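Local coordinates for protein cellulose 1,4-beta-cellobiosidase (Clostridium thermocellum, PDB 3ZQX) that is the family 3b carbohydrate-binding module of a cellulosomal cellobiohydrolase and probably binds cellulose, at residues Gln13-Glu18 with Trp106-Gln111; Val39-Phe44 with Glu76-Leu81; His48-Gln53 with Arg102-Ser107. The protein carries 1 engineered substitution. All coordinates share one frame; numbering follows the deposited sequence.

The three contacts lie in one family 3 carbohydrate-binding module, an all-beta fold with two larger antiparallel sheets and no helix. Contact 2 (39-44 with 76-81) is in the five-stranded sheet, its centre about 6 Å from the centre of the chain. The centres of contacts 1 and 3 lie about 17 and 18 Å from the chain centre and about 10 Å from each other. Both reach the sheet that holds strands 15-27 and 97-103, and they share Trp106 and Ser107. Along the chain, contact 2 is nested inside the loop closed by contact 1, while the segments of contacts 2 and 3 alternate. Phe44 meets both His109 and Leu52, joining the core to the calcium-bearing end.

Contact 1 of 3, residues Gln13-Glu18 with Trp106-Gln111; sequences QTSTQE and WSFHDQ. Engineered in segment 106-111: Trp106 (natural residue Asn). With CA (calcium ion), chain B.
Thr16 and His109 form an antiparallel hydrogen-bonded pair at one end of a beta sheet in the CBM3 fold. His109 N gives a 2.7 Å bond to Thr16 O, while the return bond from Thr16 N to His109 O is weak. Gln111 N continues the pairing to Thr14 O at 2.8 Å. Gln111 NE2 donates to Gln13 O at 2.8 Å, with that oxygen in the amide plane, and also bonds Asn11 O. Thr16 CG2 packs against this amide.

Gln17 lies over Phe108. Its CG, anti to the carbonyl carbon (chi1 -65°), sits above the ring centre, 3.8 Å from the centroid, and its amide is stacked nearly parallel to the ring. Gln17 NE2 then reaches a lone pair of Trp106 O at 2.9 Å. Trp106 is an engineered residue. Its ring edge meets Glu18 OE2, whose salt bridge is to Arg102.

Further out, Thr16 OG1 accepts from Glu18 N in an ST turn, and His109 NE2 bonds Ile101 O. A water donates to both Gln17 O and Ser107 O. Thr45, Glu47, Asn113 and Asp114 help bind the calcium ion. Asp110 contributes its backbone O, 2.4 Å from the metal.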
loop_
_atom_site.group_PDB
_atom_site.type_symbol
_atom_site.label_atom_id
_atom_site.label_comp_id
_atom_site.label_asym_id
_atom_site.label_seq_id
_atom_site.Cartn_x
_atom_site.Cartn_y
_atom_site.Cartn_z
ATOM N N GLN A 13 6.699 -4.933 -15.121
ATOM C CA GLN A 13 6.250 -5.922 -16.097
ATOM C C GLN A 13 4.799 -6.298 -15.848
ATOM O O GLN A 13 4.408 -6.528 -14.709
ATOM C CB GLN A 13 7.110 -7.182 -16.004
ATOM C CG GLN A 13 8.542 -7.007 -16.482
ATOM C CD GLN A 13 8.656 -7.027 -17.992
ATOM O OE1 GLN A 13 8.709 -8.093 -18.606
ATOM N NE2 GLN A 13 8.696 -5.847 -18.601
ATOM N N THR A 14 4.014 -6.347 -16.921
ATOM C CA THR A 14 2.617 -6.762 -16.845
ATOM C C THR A 14 2.517 -8.106 -16.128
ATOM O O THR A 14 1.782 -8.267 -15.144
ATOM C CB THR A 14 1.993 -6.868 -18.262
ATOM O OG1 THR A 14 1.995 -5.577 -18.880
ATOM C CG2 THR A 14 0.565 -7.386 -18.186
ATOM N N SER A 15 3.290 -9.064 -16.620
ATOM C CA SER A 15 3.273 -10.417 -16.099
ATOM C C SER A 15 4.467 -10.600 -15.171
ATOM O O SER A 15 5.620 -10.487 -15.602
ATOM C CB SER A 15 3.336 -11.418 -17.246
ATOM O OG SER A 15 3.523 -12.729 -16.753
ATOM N N THR A 16 4.200 -10.829 -13.889
ATOM C CA THR A 16 5.276 -11.000 -12.925
ATOM C C THR A 16 4.784 -11.806 -11.745
ATOM O O THR A 16 3.602 -11.751 -11.406
ATOM C CB THR A 16 5.800 -9.638 -12.414
ATOM O OG1 THR A 16 6.812 -9.856 -11.426
ATOM C CG2 THR A 16 4.678 -8.816 -11.799
ATOM N N GLN A 17 5.693 -12.514 -11.092
ATOM C CA GLN A 17 5.358 -13.204 -9.860
ATOM C C GLN A 17 5.327 -12.270 -8.653
ATOM O O GLN A 17 4.852 -12.668 -7.588
ATOM C CB GLN A 17 6.340 -14.340 -9.614
ATOM C CG GLN A 17 6.255 -15.428 -10.657
ATOM C CD GLN A 17 7.521 -16.241 -10.714
ATOM O OE1 GLN A 17 8.596 -15.700 -10.960
ATOM N NE2 GLN A 17 7.413 -17.535 -10.443
ATOM N N GLU A 18 5.864 -11.060 -8.789
ATOM C CA GLU A 18 5.912 -10.131 -7.669
ATOM C C GLU A 18 5.447 -8.736 -8.070
ATOM O O GLU A 18 6.119 -8.042 -8.831
ATOM C CB GLU A 18 7.341 -10.047 -7.123
ATOM C CG GLU A 18 7.821 -11.345 -6.502
ATOM C CD GLU A 18 9.190 -11.232 -5.865
ATOM O OE1 GLU A 18 9.990 -10.387 -6.309
ATOM O OE2 GLU A 18 9.461 -11.988 -4.913
ATOM N N TRP A 106 3.958 -19.142 -6.191
ATOM C CA TRP A 106 4.759 -18.417 -7.174
ATOM C C TRP A 106 4.075 -18.296 -8.536
ATOM O O TRP A 106 4.733 -18.184 -9.566
ATOM C CB TRP A 106 6.179 -18.997 -7.269
ATOM C CG TRP A 106 6.995 -18.698 -6.047
ATOM C CD1 TRP A 106 7.235 -19.533 -4.993
ATOM C CD2 TRP A 106 7.670 -17.473 -5.752
ATOM N NE1 TRP A 106 8.018 -18.896 -4.058
ATOM C CE2 TRP A 106 8.299 -17.631 -4.502
ATOM C CE3 TRP A 106 7.798 -16.253 -6.422
ATOM C CZ2 TRP A 106 9.053 -16.616 -3.913
ATOM C CZ3 TRP A 106 8.545 -15.249 -5.835
ATOM C CH2 TRP A 106 9.162 -15.437 -4.594
ATOM N N SER A 107 2.745 -18.245 -8.517
ATOM C CA SER A 107 1.966 -17.952 -9.716
ATOM C C SER A 107 2.213 -16.531 -10.205
ATOM O O SER A 107 2.692 -15.677 -9.462
ATOM C CB SER A 107 0.471 -18.105 -9.437
ATOM O OG SER A 107 0.124 -19.444 -9.138
ATOM N N PHE A 108 1.877 -16.288 -11.469
ATOM C CA PHE A 108 2.047 -14.971 -12.077
ATOM C C PHE A 108 0.829 -14.070 -11.914
ATOM O O PHE A 108 -0.305 -14.473 -12.199
ATOM C CB PHE A 108 2.338 -15.105 -13.573
ATOM C CG PHE A 108 3.717 -15.602 -13.886
ATOM C CD1 PHE A 108 4.010 -16.953 -13.834
ATOM C CD2 PHE A 108 4.721 -14.720 -14.240
ATOM C CE1 PHE A 108 5.280 -17.414 -14.126
ATOM C CE2 PHE A 108 5.992 -15.179 -14.542
ATOM C CZ PHE A 108 6.266 -16.527 -14.485
ATOM N N HIS A 109 1.079 -12.840 -11.482
ATOM C CA HIS A 109 0.099 -11.773 -11.577
ATOM C C HIS A 109 -0.026 -11.255 -12.999
ATOM O O HIS A 109 0.920 -11.332 -13.784
ATOM C CB HIS A 109 0.554 -10.542 -10.795
ATOM C CG HIS A 109 0.733 -10.746 -9.329
ATOM N ND1 HIS A 109 -0.320 -10.738 -8.442
ATOM C CD2 HIS A 109 1.857 -10.870 -8.587
ATOM C CE1 HIS A 109 0.147 -10.876 -7.214
ATOM N NE2 HIS A 109 1.467 -10.955 -7.274
ATOM N N ASP A 110 -1.185 -10.673 -13.295
ATOM C CA ASP A 110 -1.337 -9.730 -14.401
ATOM C C ASP A 110 -1.539 -8.369 -13.752
ATOM O O ASP A 110 -2.557 -8.128 -13.117
ATOM C CB ASP A 110 -2.565 -10.112 -15.228
ATOM C CG ASP A 110 -2.836 -9.153 -16.372
ATOM O OD1 ASP A 110 -2.158 -8.119 -16.497
ATOM O OD2 ASP A 110 -3.768 -9.445 -17.153
ATOM N N GLN A 111 -0.565 -7.481 -13.881
ATOM C CA GLN A 111 -0.681 -6.172 -13.250
ATOM C C GLN A 111 -1.502 -5.188 -14.070
ATOM O O GLN A 111 -1.892 -4.142 -13.553
ATOM C CB GLN A 111 0.695 -5.557 -12.989
ATOM C CG GLN A 111 1.592 -6.377 -12.098
ATOM C CD GLN A 111 2.697 -5.539 -11.498
ATOM O OE1 GLN A 111 2.520 -4.940 -10.436
ATOM N NE2 GLN A 111 3.837 -5.478 -12.176
HETATM CA CA CA B . -4.357 -8.465 -11.554
HETATM O O HOH W 1 0.190 -12.671 -16.254
HETATM O O HOH W 2 3.883 -15.169 -7.054
HETATM O O HOH W 3 -2.273 -8.596 -10.145
#

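Contact 2 of 3, residues Val39-Phe44 with Glu76-Leu81; sequences VLRYYF and EHYLQL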
loop_
_atom_site.group_PDB
_atom_site.type_symbol
_atom_site.label_atom_id
_atom_site.label_comp_id
_atom_site.label_asym_id
_atom_site.label_seq_id
_atom_site.Cartn_x
_atom_site.Cartn_y
_atom_site.Cartn_z
ATOM N N VAL A 39 -5.154 2.886 8.068
ATOM C CA VAL A 39 -5.277 1.743 7.178
ATOM C C VAL A 39 -4.900 2.194 5.772
ATOM O O VAL A 39 -5.438 3.185 5.271
ATOM C CB VAL A 39 -6.733 1.235 7.171
ATOM C CG1 VAL A 39 -6.929 0.157 6.121
ATOM C CG2 VAL A 39 -7.136 0.725 8.553
ATOM N N LEU A 40 -3.974 1.478 5.143
ATOM C CA LEU A 40 -3.573 1.741 3.761
ATOM C C LEU A 40 -4.085 0.620 2.859
ATOM O O LEU A 40 -4.038 -0.550 3.244
ATOM C CB LEU A 40 -2.042 1.826 3.681
ATOM C CG LEU A 40 -1.388 1.995 2.303
ATOM C CD1 LEU A 40 -0.047 2.721 2.408
ATOM C CD2 LEU A 40 -1.216 0.666 1.592
ATOM N N ARG A 41 -4.573 0.967 1.663
ATOM C CA ARG A 41 -4.976 -0.060 0.697
ATOM C C ARG A 41 -4.386 0.175 -0.686
ATOM O O ARG A 41 -4.439 1.287 -1.227
ATOM C CB ARG A 41 -6.502 -0.172 0.605
ATOM C CG ARG A 41 -7.117 -0.658 1.900
ATOM C CD ARG A 41 -8.636 -0.748 1.847
ATOM N NE ARG A 41 -9.112 -1.300 3.116
ATOM C CZ ARG A 41 -10.382 -1.341 3.501
ATOM N NH1 ARG A 41 -11.329 -0.836 2.729
ATOM N NH2 ARG A 41 -10.695 -1.878 4.674
ATOM N N TYR A 42 -3.814 -0.900 -1.228
ATOM C CA TYR A 42 -3.301 -0.965 -2.591
ATOM C C TYR A 42 -4.171 -1.951 -3.361
ATOM O O TYR A 42 -4.244 -3.130 -3.010
ATOM C CB TYR A 42 -1.832 -1.437 -2.579
ATOM C CG TYR A 42 -1.231 -1.648 -3.961
ATOM C CD1 TYR A 42 -1.399 -2.846 -4.641
ATOM C CD2 TYR A 42 -0.500 -0.639 -4.586
ATOM C CE1 TYR A 42 -0.858 -3.035 -5.906
ATOM C CE2 TYR A 42 0.033 -0.814 -5.847
ATOM C CZ TYR A 42 -0.140 -2.011 -6.507
ATOM O OH TYR A 42 0.405 -2.152 -7.765
ATOM N N TYR A 43 -4.850 -1.449 -4.388
ATOM C CA TYR A 43 -5.890 -2.197 -5.092
ATOM C C TYR A 43 -5.334 -2.976 -6.267
ATOM O O TYR A 43 -4.647 -2.420 -7.125
ATOM C CB TYR A 43 -6.994 -1.234 -5.557
ATOM C CG TYR A 43 -7.635 -0.522 -4.391
ATOM C CD1 TYR A 43 -8.663 -1.118 -3.679
ATOM C CD2 TYR A 43 -7.162 0.717 -3.953
ATOM C CE1 TYR A 43 -9.232 -0.492 -2.581
ATOM C CE2 TYR A 43 -7.721 1.354 -2.857
ATOM C CZ TYR A 43 -8.755 0.749 -2.177
ATOM O OH TYR A 43 -9.288 1.393 -1.086
ATOM N N PHE A 44 -5.616 -4.276 -6.291
ATOM C CA PHE A 44 -5.197 -5.119 -7.389
ATOM C C PHE A 44 -6.157 -6.279 -7.510
ATOM O O PHE A 44 -6.758 -6.702 -6.520
ATOM C CB PHE A 44 -3.750 -5.615 -7.185
ATOM C CG PHE A 44 -3.592 -6.690 -6.134
ATOM C CD1 PHE A 44 -3.539 -6.382 -4.783
ATOM C CD2 PHE A 44 -3.474 -8.019 -6.515
ATOM C CE1 PHE A 44 -3.375 -7.379 -3.832
ATOM C CE2 PHE A 44 -3.315 -9.030 -5.569
ATOM C CZ PHE A 44 -3.247 -8.703 -4.222
ATOM N N GLU A 76 -12.761 -4.689 -6.376
ATOM C CA GLU A 76 -12.596 -4.032 -5.088
ATOM C C GLU A 76 -11.461 -4.624 -4.257
ATOM O O GLU A 76 -11.251 -4.202 -3.125
ATOM C CB GLU A 76 -13.892 -4.115 -4.274
ATOM C CG GLU A 76 -15.059 -3.339 -4.843
ATOM C CD GLU A 76 -15.097 -1.894 -4.386
ATOM O OE1 GLU A 76 -14.120 -1.421 -3.768
ATOM O OE2 GLU A 76 -16.116 -1.226 -4.654
ATOM N N HIS A 77 -10.737 -5.599 -4.790
ATOM C CA HIS A 77 -9.744 -6.345 -4.024
ATOM C C HIS A 77 -8.492 -5.510 -3.728
ATOM O O HIS A 77 -8.099 -4.642 -4.523
ATOM C CB HIS A 77 -9.388 -7.607 -4.811
ATOM C CG HIS A 77 -8.465 -8.534 -4.088
ATOM N ND1 HIS A 77 -7.109 -8.579 -4.324
ATOM C CD2 HIS A 77 -8.710 -9.464 -3.133
ATOM C CE1 HIS A 77 -6.560 -9.486 -3.531
ATOM N NE2 HIS A 77 -7.510 -10.043 -2.803
ATOM N N TYR A 78 -7.849 -5.778 -2.594
ATOM C CA TYR A 78 -6.664 -5.024 -2.190
ATOM C C TYR A 78 -5.761 -5.781 -1.228
ATOM O O TYR A 78 -6.180 -6.706 -0.517
ATOM C CB TYR A 78 -7.051 -3.683 -1.514
ATOM C CG TYR A 78 -8.083 -3.863 -0.410
ATOM C CD1 TYR A 78 -7.713 -4.228 0.881
ATOM C CD2 TYR A 78 -9.439 -3.715 -0.675
ATOM C CE1 TYR A 78 -8.668 -4.437 1.867
ATOM C CE2 TYR A 78 -10.401 -3.913 0.307
ATOM C CZ TYR A 78 -10.009 -4.275 1.576
ATOM O OH TYR A 78 -10.919 -4.496 2.576
ATOM N N LEU A 79 -4.506 -5.338 -1.218
ATOM C CA LEU A 79 -3.625 -5.453 -0.068
ATOM C C LEU A 79 -3.986 -4.352 0.921
ATOM O O LEU A 79 -4.110 -3.184 0.542
ATOM C CB LEU A 79 -2.171 -5.212 -0.495
ATOM C CG LEU A 79 -1.168 -4.970 0.637
ATOM C CD1 LEU A 79 -0.913 -6.237 1.445
ATOM C CD2 LEU A 79 0.131 -4.385 0.096
ATOM N N GLN A 80 -4.124 -4.722 2.193
ATOM C CA GLN A 80 -4.303 -3.774 3.271
ATOM C C GLN A 80 -3.083 -3.809 4.180
ATOM O O GLN A 80 -2.592 -4.878 4.557
ATOM C CB GLN A 80 -5.551 -4.130 4.086
ATOM C CG GLN A 80 -5.726 -3.298 5.342
ATOM C CD GLN A 80 -7.146 -3.367 5.852
ATOM O OE1 GLN A 80 -8.072 -2.993 5.148
ATOM N NE2 GLN A 80 -7.333 -3.880 7.069
ATOM N N LEU A 81 -2.581 -2.630 4.523
ATOM C CA LEU A 81 -1.588 -2.521 5.580
ATOM C C LEU A 81 -2.166 -1.791 6.760
ATOM O O LEU A 81 -2.700 -0.677 6.634
ATOM C CB LEU A 81 -0.332 -1.785 5.129
ATOM C CG LEU A 81 0.494 -2.494 4.073
ATOM C CD1 LEU A 81 1.720 -1.668 3.746
ATOM C CD2 LEU A 81 0.881 -3.897 4.547
#
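Leu40 and Leu81 pair across two antiparallel strands, 39-43 and 78-81, whose axes approach to 4.4 Å with their directions 161° apart. Leu40-Leu81 and Tyr42-Leu79 are hydrogen-bonded pairs. Arg41-Gln80 and Tyr43-Tyr78 are non-hydrogen-bonded pairs.

Arg41 and Gln80 lie side by side on one face. Arg41 NE reaches Gln80 OE1 at 2.8 Å and Arg41 NH2 reaches the same oxygen at 2.9 Å. This side-on grip keeps the guanidinium and amide nearly coplanar. The guanidinium also lies flat on the Tyr78 ring, with planes 12° apart. The extended Arg41 chain brings CD over the Tyr78 ring centre, 3.6 Å from the centroid. Tyr78 CG is placed between the backbone N and carbonyl carbon (chi1 50°), and the guanidinium and CD over the ring make the contact. The positive charge probably strengthens the stack. Beside it, Tyr43 CD1 touches Tyr78 CB.

Beyond the paired strands, His77 turns its edge to the face of Phe44. His77 ND1 donates to Phe44 O at 2.9 Å, and that oxygen lies nearly in the His77 ring plane.

On the opposite face, Leu40, Tyr42, Leu79 and Leu81 are buried. Leu40 and Tyr42 meet Phe23, and this face packs against the sheet holding strand 15-27, as in the beta sandwich of CBM3 modules. Strand 130-134 flanks strand 38-43, and strand 66-71 flanks strand 78-83.

Contact 3 of 3, residues His48-Gln53 with Arg102-Ser107; sequences HNSQLQ and RYADWS. Engineered in segment 102-107: Trp106 (natural residue Asn).
Gln53-Arg102 is an antiparallel hydrogen-bonded pair, Leu52-Tyr103 is the non-hydrogen-bonded pair next to it, and a type I turn begins at Tyr103. The pairing joins strand 52-55 to strand 97-103 in an antiparallel sheet of the CBM3 module, at the surface. Ala104 N reaches Gln51 O at 2.8 Å, nearly along the C=O axis.

The Tyr103 ring lies between two side chains. Leu52 CD2 packs on one face, 3.8 Å from the centroid. His48 CB is over the other, and the His48 ring presents its edge to that face with planes 89° apart. Tyr103 OH accepts from His48 N at 3.2 Å. Ser107 CB covers one face of the His48 imidazole, offset toward its rim. His48 NE2 is bonded to Phe108 O.

Asp105 CG, set between its backbone N and carbonyl carbon (chi1 69°), lies 3.2 Å from Ser50 OG. Ser107 N donates to Asp105 OD1 at 3.1 Å, an Asx turn, and Ser107 OG adds a second bond at 2.6 Å. Both donors come from the same face of the carboxylate. Ser50 OG accepts from Asp105 N at 3.3 Å.

Gln53 NE2 donates to a lone pair of Gln51 OE1, and its OE1 accepts from two waters. One also donates to Tyr103 O, and the other accepts from Arg102 NH2. Arg102 NH1, paired with Glu18, also bonds Tyr57 OH.

The two Ser107 donors shape the turn and would tend to stabilise the Asp105 charge. Ala104 N, Asp105 N and the Tyr103 packing tie it to segment 48-53.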
loop_
_atom_site.group_PDB
_atom_site.type_symbol
_atom_site.label_atom_id
_atom_site.label_comp_id
_atom_site.label_asym_id
_atom_site.label_seq_id
_atom_site.Cartn_x
_atom_site.Cartn_y
_atom_site.Cartn_z
ATOM N N HIS A 48 -5.341 -15.644 -9.170
ATOM C CA HIS A 48 -5.247 -17.026 -8.703
ATOM C C HIS A 48 -5.775 -17.174 -7.290
ATOM O O HIS A 48 -5.849 -16.204 -6.545
ATOM C CB HIS A 48 -3.800 -17.514 -8.747
ATOM C CG HIS A 48 -3.138 -17.307 -10.069
ATOM N ND1 HIS A 48 -3.284 -18.189 -11.117
ATOM C CD2 HIS A 48 -2.335 -16.315 -10.518
ATOM C CE1 HIS A 48 -2.596 -17.748 -12.156
ATOM N NE2 HIS A 48 -2.010 -16.616 -11.817
ATOM N N ASN A 49 -6.113 -18.402 -6.919
ATOM C CA ASN A 49 -6.619 -18.681 -5.580
ATOM C C ASN A 49 -5.551 -19.097 -4.567
ATOM O O ASN A 49 -5.859 -19.310 -3.395
ATOM C CB ASN A 49 -7.729 -19.731 -5.642
ATOM C CG ASN A 49 -9.006 -19.190 -6.256
ATOM O OD1 ASN A 49 -9.354 -18.022 -6.064
ATOM N ND2 ASN A 49 -9.712 -20.035 -6.999
ATOM N N SER A 50 -4.307 -19.221 -5.012
ATOM C CA SER A 50 -3.216 -19.539 -4.104
ATOM C C SER A 50 -3.112 -18.438 -3.050
ATOM O O SER A 50 -3.514 -17.294 -3.283
ATOM C CB SER A 50 -1.894 -19.662 -4.870
ATOM O OG SER A 50 -0.786 -19.811 -3.988
ATOM N N GLN A 51 -2.603 -18.792 -1.879
ATOM C CA GLN A 51 -2.394 -17.816 -0.824
ATOM C C GLN A 51 -1.582 -16.634 -1.321
ATOM O O GLN A 51 -0.519 -16.805 -1.929
ATOM C CB GLN A 51 -1.661 -18.475 0.342
ATOM C CG GLN A 51 -1.186 -17.505 1.396
ATOM C CD GLN A 51 -0.520 -18.205 2.554
ATOM O OE1 GLN A 51 0.692 -18.441 2.545
ATOM N NE2 GLN A 51 -1.310 -18.554 3.562
ATOM N N LEU A 52 -2.089 -15.441 -1.052
ATOM C CA LEU A 52 -1.360 -14.210 -1.290
ATOM C C LEU A 52 -0.511 -13.883 -0.076
ATOM O O LEU A 52 -0.955 -14.049 1.073
ATOM C CB LEU A 52 -2.341 -13.071 -1.533
ATOM C CG LEU A 52 -2.959 -13.075 -2.924
ATOM C CD1 LEU A 52 -4.247 -12.265 -2.921
ATOM C CD2 LEU A 52 -1.975 -12.529 -3.944
ATOM N N GLN A 53 0.702 -13.397 -0.328
ATOM C CA GLN A 53 1.648 -13.062 0.722
ATOM C C GLN A 53 2.215 -11.673 0.493
ATOM O O GLN A 53 2.523 -11.284 -0.643
ATOM C CB GLN A 53 2.792 -14.070 0.716
ATOM C CG GLN A 53 2.311 -15.491 0.877
ATOM C CD GLN A 53 3.432 -16.498 0.782
ATOM O OE1 GLN A 53 4.490 -16.226 0.208
ATOM N NE2 GLN A 53 3.206 -17.678 1.341
ATOM N N ARG A 102 3.127 -11.520 -3.508
ATOM C CA ARG A 102 3.365 -12.716 -4.299
ATOM C C ARG A 102 2.421 -13.819 -3.869
ATOM O O ARG A 102 1.706 -13.679 -2.883
ATOM C CB ARG A 102 4.817 -13.163 -4.188
ATOM C CG ARG A 102 5.255 -13.592 -2.823
ATOM C CD ARG A 102 6.750 -13.849 -2.949
ATOM N NE ARG A 102 7.407 -14.188 -1.700
ATOM C CZ ARG A 102 8.596 -13.720 -1.330
ATOM N NH1 ARG A 102 9.270 -12.870 -2.104
ATOM N NH2 ARG A 102 9.108 -14.099 -0.175
ATOM N N TYR A 103 2.382 -14.893 -4.642
ATOM C CA TYR A 103 1.629 -16.083 -4.275
ATOM C C TYR A 103 2.513 -17.137 -3.619
ATOM O O TYR A 103 3.684 -17.288 -3.977
ATOM C CB TYR A 103 0.992 -16.688 -5.515
ATOM C CG TYR A 103 -0.147 -15.885 -6.085
ATOM C CD1 TYR A 103 -1.415 -15.982 -5.544
ATOM C CD2 TYR A 103 0.041 -15.032 -7.167
ATOM C CE1 TYR A 103 -2.471 -15.262 -6.062
ATOM C CE2 TYR A 103 -1.010 -14.305 -7.696
ATOM C CZ TYR A 103 -2.263 -14.421 -7.138
ATOM O OH TYR A 103 -3.339 -13.724 -7.639
ATOM N N ALA A 104 1.953 -17.884 -2.669
ATOM C CA ALA A 104 2.681 -18.985 -2.044
ATOM C C ALA A 104 3.210 -19.979 -3.070
ATOM O O ALA A 104 4.263 -20.579 -2.868
ATOM C CB ALA A 104 1.797 -19.700 -1.031
ATOM N N ASP A 105 2.467 -20.185 -4.150
ATOM C CA ASP A 105 2.887 -21.103 -5.205
ATOM C C ASP A 105 3.654 -20.424 -6.347
ATOM O O ASP A 105 3.925 -21.047 -7.367
ATOM C CB ASP A 105 1.719 -21.947 -5.723
ATOM C CG ASP A 105 0.702 -21.139 -6.496
ATOM O OD1 ASP A 105 0.908 -19.917 -6.664
ATOM O OD2 ASP A 105 -0.311 -21.731 -6.930
ATOM N N TRP A 106 3.958 -19.142 -6.191
ATOM C CA TRP A 106 4.759 -18.417 -7.174
ATOM C C TRP A 106 4.075 -18.296 -8.536
ATOM O O TRP A 106 4.733 -18.184 -9.566
ATOM C CB TRP A 106 6.179 -18.997 -7.269
ATOM C CG TRP A 106 6.995 -18.698 -6.047
ATOM C CD1 TRP A 106 7.235 -19.533 -4.993
ATOM C CD2 TRP A 106 7.670 -17.473 -5.752
ATOM N NE1 TRP A 106 8.018 -18.896 -4.058
ATOM C CE2 TRP A 106 8.299 -17.631 -4.502
ATOM C CE3 TRP A 106 7.798 -16.253 -6.422
ATOM C CZ2 TRP A 106 9.053 -16.616 -3.913
ATOM C CZ3 TRP A 106 8.545 -15.249 -5.835
ATOM C CH2 TRP A 106 9.162 -15.437 -4.594
ATOM N N SER A 107 2.745 -18.245 -8.517
ATOM C CA SER A 107 1.966 -17.952 -9.716
ATOM C C SER A 107 2.213 -16.531 -10.205
ATOM O O SER A 107 2.692 -15.677 -9.462
ATOM C CB SER A 107 0.471 -18.105 -9.437
ATOM O OG SER A 107 0.124 -19.444 -9.138
HETATM O O HOH W 4 5.884 -17.233 -1.990
HETATM O O HOH W 5 7.087 -15.519 1.065
#